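Local coordinates for Serine/threonine protein kinase (Mycobacterium tuberculosis, PDB 4ESQ) that probably phosphorylates serine and threonine residues of proteins at the expense of ATP, as a membrane receptor kinase whose extracellular sensor domain is the part described here, at residues A[25-29]-A[75-79]; A[127-132]-A[143-148]. Residues are numbered along the deposited sequence.

Overall arrangement
A single antiparallel sheet can hold very different contacts at different places, and the extracellular sensor domain of PknH illustrates this. Contact 1 (25-29 with 75-79) lies near one margin, where the loop after helix 17-24 reaches the end of strand 69-76. Contact 2 (127-132 with 143-148) is a beta hairpin further across the sheet, beyond strands 84-92, 165-173 and 154-162. Their centres are 22 Å apart and their nearest atoms about 13 Å, so the sheet connects them without direct touch. A terbium ion lies about 5 Å, and a bis-tris molecule, probably from the crystallisation liquor, about 3 Å from the side chain of Gln147; the terbium nearest Ser76 is about 12 Å from its side chain.

Contact 1. Residues A[25-29]-A[75-79]; sequences GSSSM and SSEPG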
loop_
_atom_site.group_PDB
_atom_site.type_symbol
_atom_site.label_atom_id
_atom_site.label_comp_id
_atom_site.label_asym_id
_atom_site.label_seq_id
_atom_site.Cartn_x
_atom_site.Cartn_y
_atom_site.Cartn_z
ATOM N N GLY A 25 7.328 15.435 0.229
ATOM C CA GLY A 25 7.983 16.631 -0.266
ATOM C C GLY A 25 7.011 17.583 -0.936
ATOM O O GLY A 25 7.348 18.252 -1.915
ATOM N N SER A 26 5.798 17.646 -0.401
ATOM C CA SER A 26 4.749 18.505 -0.942
ATOM C C SER A 26 4.204 19.427 0.142
ATOM O O SER A 26 4.493 19.246 1.319
ATOM C CB SER A 26 3.612 17.637 -1.501
ATOM O OG SER A 26 2.586 18.421 -2.080
ATOM N N SER A 27 3.409 20.414 -0.262
ATOM C CA SER A 27 2.693 21.271 0.675
ATOM C C SER A 27 1.226 21.384 0.281
ATOM O O SER A 27 0.499 22.210 0.833
ATOM C CB SER A 27 3.298 22.686 0.691
ATOM O OG SER A 27 4.577 22.706 1.303
ATOM N N SER A 28 0.788 20.574 -0.680
ATOM C CA SER A 28 -0.552 20.753 -1.234
ATOM C C SER A 28 -1.328 19.465 -1.514
ATOM O O SER A 28 -2.374 19.509 -2.154
ATOM C CB SER A 28 -0.475 21.595 -2.510
ATOM O OG SER A 28 0.393 20.998 -3.456
ATOM N N MET A 29 -0.839 18.326 -1.033
ATOM C CA MET A 29 -1.576 17.083 -1.254
ATOM C C MET A 29 -2.849 17.106 -0.422
ATOM O O MET A 29 -2.847 17.576 0.713
ATOM C CB MET A 29 -0.723 15.858 -0.916
ATOM C CG MET A 29 0.464 15.664 -1.832
ATOM S SD MET A 29 1.564 14.323 -1.327
ATOM C CE MET A 29 0.594 12.905 -1.854
ATOM N N SER A 75 -4.333 10.331 -1.466
ATOM C CA SER A 75 -4.002 11.762 -1.485
ATOM C C SER A 75 -3.123 12.145 -2.664
ATOM O O SER A 75 -2.244 11.386 -3.061
ATOM C CB SER A 75 -3.268 12.154 -0.212
ATOM O OG SER A 75 -4.051 11.852 0.920
ATOM N N SER A 76 -3.338 13.345 -3.194
ATOM C CA SER A 76 -2.498 13.871 -4.270
ATOM C C SER A 76 -2.713 15.376 -4.378
ATOM O O SER A 76 -3.696 15.905 -3.855
ATOM C CB SER A 76 -2.846 13.203 -5.607
ATOM O OG SER A 76 -4.175 13.518 -5.993
ATOM N N GLU A 77 -1.799 16.073 -5.053
ATOM C CA GLU A 77 -2.049 17.475 -5.357
ATOM C C GLU A 77 -3.306 17.541 -6.222
ATOM O O GLU A 77 -3.612 16.599 -6.947
ATOM C CB GLU A 77 -0.855 18.099 -6.085
ATOM C CG GLU A 77 0.378 18.332 -5.203
ATOM C CD GLU A 77 1.353 17.165 -5.195
ATOM O OE1 GLU A 77 1.027 16.106 -5.762
ATOM O OE2 GLU A 77 2.457 17.312 -4.622
ATOM N N PRO A 78 -4.051 18.652 -6.142
ATOM C CA PRO A 78 -5.224 18.804 -7.010
ATOM C C PRO A 78 -4.831 18.799 -8.483
ATOM O O PRO A 78 -3.725 19.205 -8.830
ATOM C CB PRO A 78 -5.766 20.187 -6.624
ATOM C CG PRO A 78 -5.221 20.446 -5.257
ATOM C CD PRO A 78 -3.863 19.810 -5.255
ATOM N N GLY A 79 -5.733 18.348 -9.344
ATOM C CA GLY A 79 -5.487 18.388 -10.774
ATOM C C GLY A 79 -5.104 17.041 -11.351
ATOM O O GLY A 79 -4.917 16.073 -10.614
#
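The two backbones come closest at Met29 and Glu77, whose CA atoms are 4.1 Å apart. Segment 25-29 is an irregular loop: Gly25 leaves the preceding helix with positive phi, and the chain turns until Met29 adopts extended angles. Segment 75-79 runs off the end of strand 69-76 into a loop. At the junction Met29 CA makes a CA-H...O contact of 3.6 Å with Ser76 O, just before Gln30 pairs with Ser76 through the backbone. The loop therefore delivers the chain from helix 17-24 to strand 30-31, an outermost strand of the antiparallel sheet of this PknH-like extracellular domain. An ST turn shapes that loop: Ser26 OG accepts from Ser28 N at 3.1 Å. The same hydroxyl donates to Glu77 OE2 at 2.8 Å, tying the turn to the residue just after the strand, and His84 of the adjoining strand is a further partner of this carboxylate oxygen. Ser28 OG approaches Glu77 CG at 3.2 Å, while Pro78 CD lies 3.5 Å from Ser28 O. Met29, buried, runs alongside the Glu77 side chain, with its CG 3.8 Å from Glu77 CD and its CE 3.4 Å from Ser75 O, and also packs on Val20, Met24 and Val86.

Contact 2. Residues A[127-132]-A[143-148]; sequences YRWTFA and VIDTQE
Two extended strands, 127-131 and 143-147, run antiparallel at 149°, their axes 4.4 Å apart. In the hydrogen-bonded pair, Thr130 N donates to Thr146 O (2.9 Å) and Thr146 N to Thr130 O (2.8 Å). Trp129-Gln147 and Phe131-Asp145 flank it as non-hydrogen-bonded pairs; the backbones of Trp129 and Phe131 bond outward to Val118 and Lys116. Ala132 N donates to Ile144 O (2.9 Å), Glu148 N to Arg128 O (3.0 Å) and Arg128 N to Glu148 OE2 (3.1 Å). One water bridges Thr130 O and Ile144 O (both 3.1 Å) and Thr146 OG1 (2.7 Å), its two protons shared among them; a second donates to Thr146 O (2.9 Å) and bonds to Thr130 OG1 (2.7 Å). Thr117 and Glu154 bind the hydroxyls of Thr130 and Thr146. On the face of Trp129, Phe131, Asp145 and Gln147, the indole (chi1 m, chi2 77°) has Gln147 CB 3.6 Å from its six-membered-ring centroid, a CH-pi contact. Antiparallel neighbours consecutive in the chain make this a beta hairpin within the PknH sensor-domain sheet.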
loop_
_atom_site.group_PDB
_atom_site.type_symbol
_atom_site.label_atom_id
_atom_site.label_comp_id
_atom_site.label_asym_id
_atom_site.label_seq_id
_atom_site.Cartn_x
_atom_site.Cartn_y
_atom_site.Cartn_z
ATOM N N TYR A 127 -0.752 -0.871 -19.650
ATOM C CA TYR A 127 0.575 -0.332 -19.404
ATOM C C TYR A 127 1.483 -1.371 -18.764
ATOM O O TYR A 127 1.015 -2.315 -18.144
ATOM C CB TYR A 127 0.498 0.935 -18.551
ATOM C CG TYR A 127 -0.120 2.103 -19.288
ATOM C CD1 TYR A 127 0.644 2.893 -20.138
ATOM C CD2 TYR A 127 -1.470 2.407 -19.146
ATOM C CE1 TYR A 127 0.087 3.960 -20.821
ATOM C CE2 TYR A 127 -2.040 3.473 -19.828
ATOM C CZ TYR A 127 -1.254 4.247 -20.662
ATOM O OH TYR A 127 -1.807 5.310 -21.345
ATOM N N ARG A 128 2.785 -1.207 -18.954
ATOM C CA ARG A 128 3.732 -2.166 -18.417
ATOM C C ARG A 128 4.429 -1.561 -17.204
ATOM O O ARG A 128 4.727 -0.370 -17.186
ATOM C CB ARG A 128 4.727 -2.591 -19.502
ATOM C CG ARG A 128 4.049 -3.361 -20.639
ATOM C CD ARG A 128 4.986 -3.613 -21.803
ATOM N NE ARG A 128 6.133 -4.424 -21.416
ATOM C CZ ARG A 128 6.147 -5.751 -21.442
ATOM N NH1 ARG A 128 5.078 -6.421 -21.851
ATOM N NH2 ARG A 128 7.237 -6.406 -21.070
ATOM N N TRP A 129 4.653 -2.384 -16.187
ATOM C CA TRP A 129 5.325 -1.946 -14.966
ATOM C C TRP A 129 6.434 -2.923 -14.616
ATOM O O TRP A 129 6.239 -4.136 -14.699
ATOM C CB TRP A 129 4.342 -1.882 -13.802
ATOM C CG TRP A 129 3.360 -0.765 -13.875
ATOM C CD1 TRP A 129 2.241 -0.701 -14.665
ATOM C CD2 TRP A 129 3.379 0.446 -13.104
ATOM N NE1 TRP A 129 1.569 0.483 -14.436
ATOM C CE2 TRP A 129 2.249 1.202 -13.484
ATOM C CE3 TRP A 129 4.245 0.966 -12.130
ATOM C CZ2 TRP A 129 1.963 2.451 -12.927
ATOM C CZ3 TRP A 129 3.958 2.211 -11.581
ATOM C CH2 TRP A 129 2.828 2.935 -11.981
ATOM N N THR A 130 7.585 -2.393 -14.200
ATOM C CA THR A 130 8.747 -3.222 -13.885
ATOM C C THR A 130 9.047 -3.192 -12.383
ATOM O O THR A 130 9.206 -2.118 -11.819
ATOM C CB THR A 130 9.994 -2.708 -14.633
ATOM O OG1 THR A 130 9.734 -2.662 -16.043
ATOM C CG2 THR A 130 11.172 -3.613 -14.368
ATOM N N PHE A 131 9.124 -4.367 -11.751
ATOM C CA PHE A 131 9.452 -4.456 -10.325
ATOM C C PHE A 131 10.963 -4.523 -10.102
ATOM O O PHE A 131 11.681 -5.203 -10.842
ATOM C CB PHE A 131 8.829 -5.701 -9.704
ATOM C CG PHE A 131 7.340 -5.670 -9.660
ATOM C CD1 PHE A 131 6.685 -4.951 -8.671
ATOM C CD2 PHE A 131 6.593 -6.369 -10.589
ATOM C CE1 PHE A 131 5.292 -4.921 -8.617
ATOM C CE2 PHE A 131 5.200 -6.350 -10.536
ATOM C CZ PHE A 131 4.559 -5.621 -9.553
ATOM N N ALA A 132 11.426 -3.830 -9.066
ATOM C CA ALA A 132 12.787 -4.004 -8.573
ATOM C C ALA A 132 12.815 -5.230 -7.664
ATOM O O ALA A 132 11.905 -6.062 -7.703
ATOM C CB ALA A 132 13.234 -2.758 -7.824
ATOM N N VAL A 143 8.780 -2.797 -2.229
ATOM C CA VAL A 143 9.254 -3.009 -3.590
ATOM C C VAL A 143 8.907 -1.783 -4.410
ATOM O O VAL A 143 7.847 -1.186 -4.218
ATOM C CB VAL A 143 8.661 -4.302 -4.237
ATOM C CG1 VAL A 143 7.154 -4.168 -4.440
ATOM C CG2 VAL A 143 9.357 -4.610 -5.573
ATOM N N ILE A 144 9.814 -1.395 -5.304
ATOM C CA ILE A 144 9.572 -0.269 -6.195
ATOM C C ILE A 144 9.184 -0.772 -7.581
ATOM O O ILE A 144 9.820 -1.671 -8.122
ATOM C CB ILE A 144 10.812 0.642 -6.271
ATOM C CG1 ILE A 144 11.022 1.342 -4.928
ATOM C CG2 ILE A 144 10.655 1.678 -7.367
ATOM C CD1 ILE A 144 12.345 2.052 -4.837
ATOM N N ASP A 145 8.113 -0.219 -8.137
ATOM C CA ASP A 145 7.736 -0.560 -9.503
ATOM C C ASP A 145 7.773 0.686 -10.371
ATOM O O ASP A 145 7.472 1.782 -9.917
ATOM C CB ASP A 145 6.370 -1.234 -9.560
ATOM C CG ASP A 145 5.380 -0.605 -8.633
ATOM O OD1 ASP A 145 5.337 0.640 -8.583
ATOM O OD2 ASP A 145 4.659 -1.353 -7.936
ATOM N N THR A 146 8.153 0.506 -11.622
ATOM C CA THR A 146 8.430 1.634 -12.498
ATOM C C THR A 146 7.561 1.526 -13.733
ATOM O O THR A 146 7.562 0.489 -14.399
ATOM C CB THR A 146 9.908 1.623 -12.915
ATOM O OG1 THR A 146 10.735 1.655 -11.742
ATOM C CG2 THR A 146 10.229 2.808 -13.818
ATOM N N GLN A 147 6.808 2.581 -14.035
ATOM C CA GLN A 147 5.929 2.554 -15.198
ATOM C C GLN A 147 6.732 2.816 -16.468
ATOM O O GLN A 147 7.558 3.722 -16.509
ATOM C CB GLN A 147 4.789 3.574 -15.074
ATOM C CG GLN A 147 3.918 3.636 -16.337
ATOM C CD GLN A 147 2.638 4.449 -16.180
ATOM O OE1 GLN A 147 2.564 5.373 -15.378
ATOM N NE2 GLN A 147 1.618 4.092 -16.953
ATOM N N GLU A 148 6.500 2.018 -17.502
ATOM C CA GLU A 148 7.225 2.191 -18.767
ATOM C C GLU A 148 7.115 3.617 -19.334
ATOM O O GLU A 148 6.186 4.359 -19.011
ATOM C CB GLU A 148 6.745 1.173 -19.807
ATOM C CG GLU A 148 5.397 1.512 -20.431
ATOM C CD GLU A 148 4.958 0.504 -21.479
ATOM O OE1 GLU A 148 5.833 0.004 -22.224
ATOM O OE2 GLU A 148 3.741 0.202 -21.554
HETATM O O HOH W 1 11.532 -0.575 -10.418
HETATM O O HOH W 2 8.933 -0.252 -16.894
#